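Local coordinates for Lmo2349 protein (PDB 4GVO), which probably serves as the extracellular solute-binding component of an ABC transporter that takes up L-cystine in Listeria monocytogenes, at residues T10-G16 / K69-H75; Y34-L38 / A93-F97; L46-F51 / K208-V213; A157-K161 / A183-K187; L226-S230 / S239-Y243. All blocks are in the same frame, centred on the assembly; numbering follows the deposited sequence. Where two conformers were deposited one is given.

Overall arrangement
Contacts 1, 2, 3 and 5 gather in the lobe that holds both chain ends; contact 4 lies in the other lobe, with bound histidine at the cleft between. Along the chain the segments of contacts 1, 2 and 3 alternate. Contact 1 pairs strands 9-15 and 72-73, and its neighbour strand 49-55 carries contact 3 (centres about 13 Å apart). Contact 2 (centres about 14 Å from contact 1) also reaches the ligand. Contact 5 (centres about 9 Å from contact 2) closes the chain, touching contact 2 where Lys240 and Tyr243 meet Asn96. Contact 4 (centres about 40 Å from contact 3) is nested inside the loop contact 3 closes: the chain crosses to the second lobe and returns, as in two-lobed solute-binding proteins.

Contact 1 of 5, residues T10-G16 / K69-H75; sequences TITVGTG and KVDIVAH. With HIS (histidine), chain E.
Lys69 lies in the loop before strand 72-73 and brings its O 4.2 Å from Thr12 CG2. Val70 (chi1 m) sets CG1 4.0 Å from Thr12 CG2 and 3.8 Å from Gly14 N. Asp71, chi1 m, binds both backbone polar atoms of Thr12: Thr12 N donates to Asp71 OD2 (2.9 Å, nearly linear), and Asp71 N donates to Thr12 O (2.8 Å). A water bridges Asp71 OD2 (2.7 Å) and Thr12 OG1 (2.8 Å). Ile72 N also reaches Thr12 O (3.2 Å), opening a parallel pairing with extended strand 10-15: Val13 sits opposite Ile72 (CA-CA 4.8 Å), Gly14 opposite Val73 (4.7 Å). This pairing belongs to the central sheet of a periplasmic-binding-protein lobe, where strand 49-55 flanks 9-15 on its other edge. Ile72 O accepts from Gly14 N (2.8 Å), and Ile72 CD1 meets Ile11 CG2 at 3.8 Å. Val73 CA lies 3.5 Å from Gly14 O. Ala74 N donates to Gly14 O (3.0 Å), its O accepts from Thr15 OG1 (2.7 Å), and its CB lies 4.0 Å from Val13 CG1. His75, chi1 t, turns its ring edge to Gly16 N (CD2 3.5 Å), while His75 O lies 3.5 Å from CB of the bound histidine.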
# COMPACT_ATOMS: atom_id res chain seq x y z
N THR A 10 -8.07 24.16 2.85
CA THR A 10 -8.61 22.82 2.55
C THR A 10 -7.59 22.03 1.75
O THR A 10 -7.07 22.50 0.74
CB THR A 10 -9.93 22.89 1.77
OG1 THR A 10 -10.86 23.62 2.57
CG2 THR A 10 -10.47 21.52 1.46
N ILE A 11 -7.32 20.82 2.22
CA ILE A 11 -6.37 19.90 1.60
C ILE A 11 -7.16 18.70 1.15
O ILE A 11 -7.87 18.11 1.93
CB ILE A 11 -5.30 19.46 2.64
CG1 ILE A 11 -4.55 20.68 3.21
CG2 ILE A 11 -4.37 18.43 2.05
CD1 ILE A 11 -3.93 21.61 2.15
N THR A 12 -7.01 18.35 -0.12
CA THR A 12 -7.66 17.17 -0.68
C THR A 12 -6.71 15.99 -0.72
O THR A 12 -5.62 16.07 -1.26
CB THR A 12 -8.21 17.45 -2.09
OG1 THR A 12 -9.13 18.56 -1.99
CG2 THR A 12 -8.96 16.25 -2.67
N VAL A 13 -7.13 14.93 -0.06
CA VAL A 13 -6.37 13.69 0.07
C VAL A 13 -6.95 12.62 -0.82
O VAL A 13 -8.10 12.19 -0.63
CB VAL A 13 -6.41 13.21 1.55
CG1 VAL A 13 -5.55 11.96 1.74
CG2 VAL A 13 -5.98 14.33 2.51
N GLY A 14 -6.18 12.16 -1.79
CA GLY A 14 -6.58 11.03 -2.58
C GLY A 14 -6.34 9.73 -1.83
O GLY A 14 -5.27 9.53 -1.28
N THR A 15 -7.34 8.87 -1.85
CA THR A 15 -7.22 7.53 -1.33
C THR A 15 -8.13 6.59 -2.08
O THR A 15 -8.84 7.00 -3.00
CB THR A 15 -7.46 7.54 0.20
OG1 THR A 15 -6.99 6.29 0.76
CG2 THR A 15 -8.93 7.75 0.57
N GLY A 16 -8.09 5.32 -1.71
CA GLY A 16 -8.92 4.29 -2.32
C GLY A 16 -10.04 3.80 -1.40
O GLY A 16 -10.26 4.33 -0.30
N LYS A 69 -4.86 17.40 -8.95
CA LYS A 69 -6.27 17.24 -8.60
C LYS A 69 -6.51 16.71 -7.17
O LYS A 69 -7.64 16.68 -6.68
CB LYS A 69 -6.98 16.40 -9.67
CG LYS A 69 -7.08 17.13 -11.02
CD LYS A 69 -7.51 16.19 -12.14
CE LYS A 69 -7.51 16.88 -13.50
NZ LYS A 69 -7.49 15.89 -14.62
N VAL A 70 -5.43 16.24 -6.55
CA VAL A 70 -5.35 16.04 -5.11
C VAL A 70 -4.04 16.71 -4.61
O VAL A 70 -3.13 16.94 -5.40
CB VAL A 70 -5.41 14.56 -4.70
CG1 VAL A 70 -6.77 13.91 -5.10
CG2 VAL A 70 -4.22 13.79 -5.25
N ASP A 71 -3.98 17.00 -3.32
CA ASP A 71 -2.81 17.57 -2.69
C ASP A 71 -1.89 16.57 -2.02
O ASP A 71 -0.68 16.80 -1.90
CB ASP A 71 -3.23 18.63 -1.67
CG ASP A 71 -4.14 19.71 -2.28
OD1 ASP A 71 -3.78 20.27 -3.34
OD2 ASP A 71 -5.23 20.00 -1.70
N ILE A 72 -2.45 15.46 -1.57
CA ILE A 72 -1.74 14.40 -0.87
C ILE A 72 -2.33 13.10 -1.30
O ILE A 72 -3.55 13.06 -1.53
CB ILE A 72 -1.95 14.48 0.66
CG1 ILE A 72 -1.42 15.80 1.20
CG2 ILE A 72 -1.30 13.30 1.38
CD1 ILE A 72 -1.52 15.95 2.72
N VAL A 73 -1.51 12.06 -1.35
CA VAL A 73 -2.02 10.68 -1.54
C VAL A 73 -1.68 9.89 -0.29
O VAL A 73 -0.53 9.94 0.20
CB VAL A 73 -1.42 10.04 -2.80
CG1 VAL A 73 -1.70 8.54 -2.86
CG2 VAL A 73 -1.98 10.73 -4.05
N ALA A 74 -2.69 9.15 0.20
CA ALA A 74 -2.56 8.22 1.34
C ALA A 74 -3.09 6.86 0.94
O ALA A 74 -4.30 6.71 0.81
CB ALA A 74 -3.36 8.74 2.53
N HIS A 75 -2.21 5.92 0.62
CA HIS A 75 -2.61 4.60 0.24
C HIS A 75 -1.46 3.63 0.43
O HIS A 75 -1.05 2.95 -0.51
CB HIS A 75 -3.09 4.58 -1.24
CG HIS A 75 -3.91 3.37 -1.62
ND1 HIS A 75 -3.42 2.09 -1.63
CD2 HIS A 75 -5.25 3.27 -2.01
CE1 HIS A 75 -4.42 1.24 -1.99
NE2 HIS A 75 -5.51 1.95 -2.25
N HIS E . 2.18 -0.21 -1.19
CA HIS E . 1.71 -0.02 -2.59
C HIS E . 2.57 0.91 -3.38
O HIS E . 3.41 1.59 -2.77
CB HIS E . 0.28 0.48 -2.60
CG HIS E . -0.72 -0.64 -2.53
ND1 HIS E . -0.79 -1.45 -1.47
CD2 HIS E . -1.67 -1.12 -3.47
CE1 HIS E . -1.73 -2.40 -1.70
NE2 HIS E . -2.27 -2.17 -2.91
OXT HIS E . 2.44 0.98 -4.62
O HOH W 1 -7.72 21.01 -2.28

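Contact 2 of 5, residues Y34-L38 / A93-F97; sequences YDVEL and AYNNF. With HIS (histidine), chain E.
Two tyrosines from opposite segments each give their hydroxyl proton to the other segment, so helix start and strand entry are tied by two buried hydrogen bonds running in opposite directions. Tyr34 OH donates to the backbone Tyr94 O (2.7 Å), and Tyr94 OH donates to Asp35 OD2 (2.6 Å). Residues 34-38 form the first turn of helix 34-44, with Leu38 N bonded to Tyr34 O at 2.9 Å. Ala93, Asn95 and Asn96 are extended, Tyr94 (phi/psi -126/9) and Phe97 (-135/64) are not, and only about 95-96 is weakly strand-like. The backbones stand well apart, the nearest CA pair being Asp35 and Tyr94 at 8.9 Å, so side chains bridge the gap. Tyr34 takes chi1 t, Asp35 m and Tyr94 p. The Tyr94 ring receives Leu38 (t, p) over one face: Leu38 CD2 lies 3.8 Å from the ring centroid, a CH-pi contact, and 3.4 Å from Tyr94 CD2. Tyr34 CE2 meets the ring edge at Tyr94 CD2 (3.7 Å). Three residues on, Phe97 lines the ligand pocket of this solute-binding protein, its CZ 3.6 Å from ND1 of the bound histidine. Asp35 OD1 and Asn95 ND2 both bind Gln76, another pocket residue. Around this core, Tyr94 stacks on Phe200 of strand 191-202, Leu38 packs against Leu217 and Ile220 of helix 207-222, and Tyr34 meets Leu226 and Trp233 of helix 225-234.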
# COMPACT_ATOMS: atom_id res chain seq x y z
N TYR A 34 -6.88 2.24 8.41
CA TYR A 34 -5.67 2.83 8.99
C TYR A 34 -5.29 4.18 8.36
O TYR A 34 -5.07 5.13 9.05
CB TYR A 34 -4.53 1.83 8.76
CG TYR A 34 -3.22 2.17 9.43
CD1 TYR A 34 -3.12 2.39 10.80
CD2 TYR A 34 -2.07 2.27 8.69
CE1 TYR A 34 -1.91 2.69 11.37
CE2 TYR A 34 -0.83 2.54 9.28
CZ TYR A 34 -0.76 2.76 10.61
OH TYR A 34 0.44 3.06 11.26
N ASP A 35 -5.18 4.25 7.04
CA ASP A 35 -4.68 5.46 6.40
C ASP A 35 -5.68 6.59 6.56
O ASP A 35 -5.29 7.75 6.81
CB ASP A 35 -4.37 5.22 4.94
CG ASP A 35 -3.07 4.47 4.70
OD1 ASP A 35 -2.85 3.44 5.38
OD2 ASP A 35 -2.30 4.88 3.77
N VAL A 36 -6.95 6.27 6.40
CA VAL A 36 -8.01 7.26 6.55
C VAL A 36 -8.06 7.81 7.95
O VAL A 36 -8.09 9.04 8.15
CB VAL A 36 -9.34 6.66 6.11
CG1 VAL A 36 -10.52 7.62 6.43
CG2 VAL A 36 -9.26 6.29 4.63
N GLU A 37 -8.05 6.91 8.95
CA GLU A 37 -8.09 7.34 10.33
C GLU A 37 -6.83 8.10 10.73
O GLU A 37 -6.90 9.07 11.51
CB GLU A 37 -8.39 6.17 11.26
CG GLU A 37 -9.77 5.57 10.97
CD GLU A 37 -10.97 6.50 11.15
OE1 GLU A 37 -10.88 7.49 11.91
OE2 GLU A 37 -12.04 6.21 10.56
N LEU A 38 -5.67 7.72 10.19
CA LEU A 38 -4.45 8.49 10.46
C LEU A 38 -4.58 9.92 9.92
O LEU A 38 -4.22 10.86 10.59
CB LEU A 38 -3.20 7.80 9.90
CG LEU A 38 -1.88 8.50 10.17
CD1 LEU A 38 -1.63 8.69 11.66
CD2 LEU A 38 -0.79 7.69 9.51
N ALA A 93 7.77 8.06 8.44
CA ALA A 93 7.06 6.89 7.92
C ALA A 93 5.93 6.51 8.87
O ALA A 93 5.98 6.77 10.10
CB ALA A 93 8.04 5.71 7.82
N TYR A 94 4.89 5.89 8.32
CA TYR A 94 3.83 5.38 9.14
C TYR A 94 3.49 3.89 8.96
O TYR A 94 2.52 3.39 9.54
CB TYR A 94 2.60 6.27 9.06
CG TYR A 94 1.84 6.29 7.74
CD1 TYR A 94 2.15 7.21 6.74
CD2 TYR A 94 0.79 5.40 7.49
CE1 TYR A 94 1.43 7.27 5.56
CE2 TYR A 94 0.04 5.46 6.34
CZ TYR A 94 0.35 6.42 5.37
OH TYR A 94 -0.35 6.54 4.20
N ASN A 95 4.31 3.17 8.21
CA ASN A 95 4.22 1.71 8.15
C ASN A 95 5.51 1.19 7.48
O ASN A 95 6.26 1.99 6.89
CB ASN A 95 2.99 1.20 7.37
CG ASN A 95 2.60 -0.20 7.76
OD1 ASN A 95 3.16 -0.76 8.73
ND2 ASN A 95 1.67 -0.78 7.04
N ASN A 96 5.71 -0.11 7.56
CA ASN A 96 6.68 -0.87 6.76
C ASN A 96 5.88 -1.72 5.75
O ASN A 96 4.85 -2.26 6.10
CB ASN A 96 7.40 -1.93 7.63
CG ASN A 96 8.23 -1.35 8.71
OD1 ASN A 96 8.02 -1.65 9.88
ND2 ASN A 96 9.12 -0.47 8.35
N PHE A 97 6.38 -1.91 4.53
CA PHE A 97 5.66 -2.67 3.53
C PHE A 97 6.67 -3.64 2.84
O PHE A 97 6.88 -3.57 1.62
CB PHE A 97 4.97 -1.73 2.55
CG PHE A 97 3.71 -2.25 1.94
CD1 PHE A 97 3.72 -3.18 0.91
CD2 PHE A 97 2.48 -1.79 2.40
CE1 PHE A 97 2.52 -3.63 0.35
CE2 PHE A 97 1.31 -2.26 1.87
CZ PHE A 97 1.33 -3.17 0.83
N HIS E . 2.18 -0.21 -1.19
CA HIS E . 1.71 -0.02 -2.59
C HIS E . 2.57 0.91 -3.38
O HIS E . 3.41 1.59 -2.77
CB HIS E . 0.28 0.48 -2.60
CG HIS E . -0.72 -0.64 -2.53
ND1 HIS E . -0.79 -1.45 -1.47
CD2 HIS E . -1.67 -1.12 -3.47
CE1 HIS E . -1.73 -2.40 -1.70
NE2 HIS E . -2.27 -2.17 -2.91
OXT HIS E . 2.44 0.98 -4.62

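Contact 3 of 5, residues L46-F51 / K208-V213; sequences LPGYKF and KLSKKV. With NA (sodium ion), chain D.
Apolar contacts dominate. Strand 49-51 crosses helix 208-213 at -81°, with axes 12.0 Å apart, and side chains fill the space between. Tyr49 (chi1 m) receives Leu209 (t, p) over a ring face: Leu209 CD1 stands 4.2 Å from the centroid, a CH-pi contact. The same methyl lies 4.3 Å from Phe51 CZ, which meets Val213 CG2 at 4.4 Å. Leu46 (m, t) sets CD2 3.9 Å from Lys212 CB.

Lysine methylenes extend this surface: Lys212 CG is 3.8 Å from Tyr49 CE2, and Lys208 CE 3.7 Å from Tyr49 OH.

Metal coordination occurs in the type I turn from Leu46 to Tyr49, closed by Tyr49 N to Leu46 O (3.1 Å). Leu46 O (2.3 Å), Tyr49 O (2.2 Å) and a water (2.3 Å) bind the sodium ion, and Asp43 completes the site through O and OD1.

No hydrogen bond joins the two segments, so helix 207-222 covers the sheet of this solute-binding lobe through hydrophobic packing, while the turn's carbonyls serve the ion.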
# COMPACT_ATOMS: atom_id res chain seq x y z
N LEU A 46 -3.90 19.79 13.23
CA LEU A 46 -3.45 20.90 12.34
C LEU A 46 -4.62 21.86 12.18
O LEU A 46 -5.42 21.74 11.23
CB LEU A 46 -3.03 20.32 10.99
CG LEU A 46 -1.67 19.59 11.00
CD1 LEU A 46 -1.42 18.99 9.60
CD2 LEU A 46 -0.47 20.47 11.42
N PRO A 47 -4.77 22.78 13.11
CA PRO A 47 -5.92 23.68 13.04
C PRO A 47 -5.94 24.64 11.85
O PRO A 47 -7.02 25.11 11.47
CB PRO A 47 -5.86 24.43 14.37
CG PRO A 47 -4.47 24.32 14.85
CD PRO A 47 -3.95 23.01 14.32
N GLY A 48 -4.80 24.83 11.20
CA GLY A 48 -4.76 25.68 10.01
C GLY A 48 -5.16 24.99 8.72
O GLY A 48 -5.15 25.59 7.65
N TYR A 49 -5.52 23.71 8.81
CA TYR A 49 -5.83 22.93 7.63
C TYR A 49 -7.13 22.15 7.89
O TYR A 49 -7.44 21.81 9.02
CB TYR A 49 -4.71 21.95 7.34
CG TYR A 49 -3.42 22.62 6.93
CD1 TYR A 49 -3.20 23.01 5.61
CD2 TYR A 49 -2.44 22.92 7.85
CE1 TYR A 49 -2.03 23.64 5.22
CE2 TYR A 49 -1.26 23.54 7.47
CZ TYR A 49 -1.04 23.87 6.15
OH TYR A 49 0.12 24.48 5.75
N LYS A 50 -7.85 21.85 6.81
CA LYS A 50 -9.01 20.95 6.85
C LYS A 50 -8.76 19.92 5.77
O LYS A 50 -8.60 20.27 4.64
CB LYS A 50 -10.32 21.71 6.56
CG LYS A 50 -11.60 20.87 6.60
CD LYS A 50 -12.80 21.63 5.99
CE LYS A 50 -13.09 21.23 4.53
NZ LYS A 50 -13.35 22.40 3.64
N PHE A 51 -8.78 18.66 6.13
CA PHE A 51 -8.49 17.58 5.18
C PHE A 51 -9.80 16.97 4.75
O PHE A 51 -10.66 16.63 5.57
CB PHE A 51 -7.60 16.51 5.82
CG PHE A 51 -6.18 16.95 6.05
CD1 PHE A 51 -5.84 17.86 7.05
CD2 PHE A 51 -5.12 16.43 5.29
CE1 PHE A 51 -4.53 18.26 7.26
CE2 PHE A 51 -3.81 16.83 5.53
CZ PHE A 51 -3.53 17.72 6.54
N LYS A 208 5.65 23.14 2.75
CA LYS A 208 5.10 23.60 4.01
C LYS A 208 4.12 22.59 4.54
O LYS A 208 4.19 22.21 5.71
CB LYS A 208 4.42 25.01 3.84
CG LYS A 208 3.74 25.51 5.09
CD LYS A 208 3.25 26.93 4.96
CE LYS A 208 2.48 27.34 6.22
NZ LYS A 208 1.89 28.69 6.08
N LEU A 209 3.22 22.15 3.69
CA LEU A 209 2.26 21.11 4.09
C LEU A 209 2.96 19.83 4.56
O LEU A 209 2.60 19.23 5.57
CB LEU A 209 1.29 20.81 2.97
CG LEU A 209 0.26 19.70 3.16
CD1 LEU A 209 -0.62 20.04 4.36
CD2 LEU A 209 -0.56 19.56 1.88
N SER A 210 3.99 19.41 3.82
CA SER A 210 4.73 18.20 4.20
C SER A 210 5.33 18.32 5.60
O SER A 210 5.26 17.37 6.42
CB SER A 210 5.81 17.91 3.15
OG SER A 210 6.34 16.64 3.35
N LYS A 211 5.92 19.49 5.89
CA LYS A 211 6.47 19.73 7.22
C LYS A 211 5.40 19.67 8.32
O LYS A 211 5.66 19.10 9.39
CB LYS A 211 7.19 21.07 7.23
CG LYS A 211 7.95 21.39 8.50
CD LYS A 211 8.61 22.75 8.38
CE LYS A 211 9.11 23.25 9.73
NZ LYS A 211 9.72 24.62 9.61
N LYS A 212 4.23 20.25 8.05
CA LYS A 212 3.11 20.25 9.00
C LYS A 212 2.65 18.82 9.24
O LYS A 212 2.39 18.42 10.39
CB LYS A 212 1.97 21.15 8.52
CG LYS A 212 2.33 22.64 8.47
CD LYS A 212 2.26 23.31 9.81
CE LYS A 212 2.48 24.82 9.68
NZ LYS A 212 2.35 25.47 11.00
N VAL A 213 2.52 18.05 8.18
CA VAL A 213 2.13 16.65 8.31
C VAL A 213 3.13 15.91 9.20
O VAL A 213 2.75 15.10 10.05
CB VAL A 213 1.96 15.99 6.90
CG1 VAL A 213 1.89 14.44 6.96
CG2 VAL A 213 0.73 16.58 6.23
NA NA D . -7.30 20.48 10.78
O HOH W 2 -8.95 21.17 12.21

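Contact 4 of 5, residues A157-K161 / A183-K187; sequences ANQLK and AIKEK
This is a partly buried van der Waals contact, carbon meeting both carbon and oxygen, between a helix and the entry to a strand, in the lobe remote from the chain termini: residues 157-161 of helix 156-162 meet the loop that leads into strand 186-189. No hydrogen bond crosses it. The nearest backbone approach is Lys161 to Ile184, CA-CA 6.1 Å. Ile184 (m, t; phi/psi -91/108) is the central residue, pointing toward the helix with far more surface covered than any other. Its CG2 lies 3.5 Å from Ala157 O, its CD1 3.9 Å from Ala157 CB, and its CG1 3.5 Å from Lys161 CD. Lys161, chi1 to chi3 all t, runs past Ile184 until its NZ comes within 4.3 Å of Ala183 CB. Two residues on, extended Glu186 (m, t) also points at the helix, its OE2 3.6 Å from both Ala157 CB and Leu160 CD1; the same oxygen takes a weak hydrogen bond from Gln178 of helix 172-180. Ile184 also touches Leu104, and Glu186 Thr102, both on strand 95-104, which pairs antiparallel with 186-189. Helix packing beside strands of a sheet is typical of the alpha/beta lobes of periplasmic binding proteins.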
# COMPACT_ATOMS: atom_id res chain seq x y z
N ALA A 157 -6.55 -12.87 -5.70
CA ALA A 157 -6.82 -14.08 -4.94
C ALA A 157 -7.49 -15.15 -5.79
O ALA A 157 -7.14 -16.33 -5.71
CB ALA A 157 -7.71 -13.79 -3.71
N ASN A 158 -8.47 -14.73 -6.58
CA ASN A 158 -9.14 -15.67 -7.43
C ASN A 158 -8.29 -16.26 -8.55
O ASN A 158 -8.44 -17.41 -8.87
CB ASN A 158 -10.48 -15.11 -7.92
CG ASN A 158 -11.54 -15.16 -6.84
OD1 ASN A 158 -12.08 -16.24 -6.60
ND2 ASN A 158 -11.81 -14.04 -6.17
N GLN A 159 -7.38 -15.47 -9.12
CA GLN A 159 -6.51 -16.02 -10.10
C GLN A 159 -5.48 -16.96 -9.46
O GLN A 159 -5.12 -17.97 -10.09
CB GLN A 159 -5.82 -14.95 -10.93
CG GLN A 159 -6.76 -14.07 -11.71
CD GLN A 159 -6.14 -13.40 -12.90
OE1 GLN A 159 -5.26 -14.00 -13.57
NE2 GLN A 159 -6.57 -12.16 -13.20
N LEU A 160 -5.10 -16.73 -8.20
CA LEU A 160 -4.25 -17.74 -7.52
C LEU A 160 -5.04 -19.03 -7.25
O LEU A 160 -4.55 -20.13 -7.44
CB LEU A 160 -3.72 -17.21 -6.20
CG LEU A 160 -2.65 -16.10 -6.31
CD1 LEU A 160 -2.39 -15.50 -4.94
CD2 LEU A 160 -1.38 -16.59 -6.98
N LYS A 161 -6.29 -18.86 -6.82
CA LYS A 161 -7.16 -20.00 -6.48
C LYS A 161 -7.26 -20.98 -7.64
O LYS A 161 -7.17 -22.18 -7.45
CB LYS A 161 -8.58 -19.51 -6.13
CG LYS A 161 -9.55 -20.59 -5.67
CD LYS A 161 -10.94 -20.02 -5.33
CE LYS A 161 -11.88 -21.07 -4.73
NZ LYS A 161 -12.78 -20.64 -3.60
N ALA A 183 -11.68 -18.32 1.94
CA ALA A 183 -11.43 -19.71 1.55
C ALA A 183 -10.09 -19.86 0.82
O ALA A 183 -9.48 -20.93 0.89
CB ALA A 183 -12.57 -20.25 0.68
N ILE A 184 -9.62 -18.79 0.17
CA ILE A 184 -8.38 -18.85 -0.59
C ILE A 184 -7.29 -18.45 0.40
O ILE A 184 -7.20 -17.26 0.76
CB ILE A 184 -8.40 -17.88 -1.82
CG1 ILE A 184 -9.65 -18.13 -2.70
CG2 ILE A 184 -7.05 -17.97 -2.60
CD1 ILE A 184 -10.02 -16.93 -3.58
N LYS A 185 -6.48 -19.39 0.85
CA LYS A 185 -5.33 -19.06 1.75
C LYS A 185 -4.08 -18.82 0.94
O LYS A 185 -3.68 -19.64 0.11
CB LYS A 185 -5.09 -20.20 2.74
CG LYS A 185 -6.30 -20.62 3.56
CD LYS A 185 -6.90 -19.50 4.42
CE LYS A 185 -8.03 -20.11 5.26
NZ LYS A 185 -8.65 -19.11 6.16
N GLU A 186 -3.43 -17.71 1.25
CA GLU A 186 -2.18 -17.33 0.63
C GLU A 186 -1.08 -17.39 1.64
O GLU A 186 -1.30 -17.38 2.86
CB GLU A 186 -2.28 -15.91 0.11
CG GLU A 186 -3.28 -15.76 -1.02
CD GLU A 186 -3.43 -14.33 -1.50
OE1 GLU A 186 -2.68 -13.46 -1.03
OE2 GLU A 186 -4.38 -14.04 -2.27
N LYS A 187 0.14 -17.50 1.16
CA LYS A 187 1.33 -17.45 2.05
C LYS A 187 2.46 -16.70 1.33
O LYS A 187 2.60 -16.82 0.11
CB LYS A 187 1.77 -18.84 2.52
CG LYS A 187 2.42 -19.68 1.46
CD LYS A 187 2.81 -21.04 1.99
CE LYS A 187 3.36 -21.90 0.87
NZ LYS A 187 3.51 -23.30 1.34

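Contact 5 of 5, residues L226-S230 / S239-Y243; sequences LKKLS and SKEQY
Lys227, Ser239 and Ser230 have the most surface covered, where the irregular C-terminal tail turns back along helix 225-234. The nearest CA pairs are Lys227-Glu241 (4.6 Å) and Ser230-Ser239 (4.8 Å). Lys227 (t, p, t, p) curls so that NZ donates to Ser239 OG (2.8 Å) while also salt-bridging Glu231. Ser239 (chi1 t) places this OG 2.8 Å from Ser230 OG, the two hydroxyls hydrogen-bonded, and 3.0 Å from Lys227 O. Ser230 takes chi1 p, which holds its OG 2.9 Å from Leu226 O in the preceding turn; its CB lies 3.2 Å from Tyr243 OH. Further along, Lys227 CA makes a CA-H...O contact with Lys240 O (3.4 Å), and a water links Lys227 N (3.0 Å) to Glu241 O (2.8 Å). Leu226 CD2 meets the Tyr243 ring edge at CD2 (3.8 Å). Tyr243 OH accepts from Lys240 N (3.2 Å) and bonds Tyr238. This is a C-terminal tail folded against the last helix, ending beside Asn95 and Asn96 of strand 95-104.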
# COMPACT_ATOMS: atom_id res chain seq x y z
N LEU A 226 -0.03 6.26 17.36
CA LEU A 226 0.24 5.40 16.21
C LEU A 226 0.29 3.96 16.62
O LEU A 226 -0.15 3.09 15.85
CB LEU A 226 1.50 5.81 15.46
CG LEU A 226 1.57 5.30 14.00
CD1 LEU A 226 0.55 6.03 13.14
CD2 LEU A 226 2.97 5.48 13.44
N LYS A 227 0.84 3.68 17.80
CA LYS A 227 0.80 2.31 18.32
C LYS A 227 -0.63 1.75 18.40
O LYS A 227 -0.92 0.64 17.96
CB LYS A 227 1.50 2.22 19.67
CG LYS A 227 1.37 0.88 20.36
CD LYS A 227 2.13 -0.18 19.61
CE LYS A 227 1.86 -1.64 20.12
NZ LYS A 227 0.45 -2.12 19.91
N LYS A 228 -1.52 2.55 18.96
CA LYS A 228 -2.91 2.15 19.10
C LYS A 228 -3.62 1.97 17.74
O LYS A 228 -4.35 1.00 17.51
CB LYS A 228 -3.67 3.14 19.99
CG LYS A 228 -3.27 3.07 21.47
CD LYS A 228 -3.89 4.18 22.31
CE LYS A 228 -3.61 4.00 23.79
NZ LYS A 228 -4.59 3.06 24.42
N LEU A 229 -3.39 2.91 16.83
CA LEU A 229 -4.03 2.87 15.51
C LEU A 229 -3.54 1.65 14.74
O LEU A 229 -4.32 0.96 14.11
CB LEU A 229 -3.72 4.12 14.66
CG LEU A 229 -4.51 5.40 14.87
CD1 LEU A 229 -3.87 6.55 14.12
CD2 LEU A 229 -5.96 5.16 14.45
N SER A 230 -2.22 1.41 14.77
CA SER A 230 -1.69 0.27 14.05
C SER A 230 -2.15 -1.05 14.66
O SER A 230 -2.43 -1.97 13.95
CB SER A 230 -0.17 0.34 13.95
OG SER A 230 0.45 0.31 15.23
N SER A 239 2.03 -4.03 14.61
CA SER A 239 1.86 -2.76 15.28
C SER A 239 3.17 -2.39 16.00
O SER A 239 3.72 -3.17 16.80
CB SER A 239 0.73 -2.90 16.29
OG SER A 239 0.66 -1.78 17.11
N LYS A 240 3.61 -1.16 15.78
CA LYS A 240 4.82 -0.60 16.37
C LYS A 240 4.57 0.83 16.89
O LYS A 240 3.56 1.49 16.52
CB LYS A 240 5.94 -0.50 15.33
CG LYS A 240 6.27 -1.79 14.63
CD LYS A 240 7.48 -1.52 13.73
CE LYS A 240 7.87 -2.67 12.82
NZ LYS A 240 9.15 -2.36 12.08
N GLU A 241 5.44 1.29 17.80
CA GLU A 241 5.37 2.65 18.27
C GLU A 241 5.70 3.66 17.16
O GLU A 241 5.12 4.76 17.11
CB GLU A 241 6.28 2.81 19.49
CG GLU A 241 6.00 1.82 20.62
CD GLU A 241 6.90 2.00 21.85
OE1 GLU A 241 7.99 2.60 21.75
OE2 GLU A 241 6.51 1.49 22.94
N GLN A 242 6.59 3.26 16.25
CA GLN A 242 7.01 4.12 15.15
C GLN A 242 7.57 3.17 14.10
O GLN A 242 7.85 2.01 14.38
CB GLN A 242 8.10 5.11 15.55
CG GLN A 242 9.37 4.42 16.01
CD GLN A 242 10.44 5.40 16.38
OE1 GLN A 242 10.23 6.28 17.19
NE2 GLN A 242 11.62 5.21 15.79
N TYR A 243 7.77 3.67 12.89
CA TYR A 243 8.18 2.84 11.76
C TYR A 243 9.43 3.39 11.14
O TYR A 243 10.17 2.57 10.62
CB TYR A 243 7.05 2.75 10.74
CG TYR A 243 5.86 1.95 11.27
CD1 TYR A 243 5.80 0.57 11.12
CD2 TYR A 243 4.83 2.55 11.99
CE1 TYR A 243 4.79 -0.17 11.65
CE2 TYR A 243 3.78 1.79 12.50
CZ TYR A 243 3.77 0.42 12.34
OH TYR A 243 2.76 -0.35 12.85
OXT TYR A 243 9.70 4.63 11.09
O HOH W 3 3.01 5.52 18.81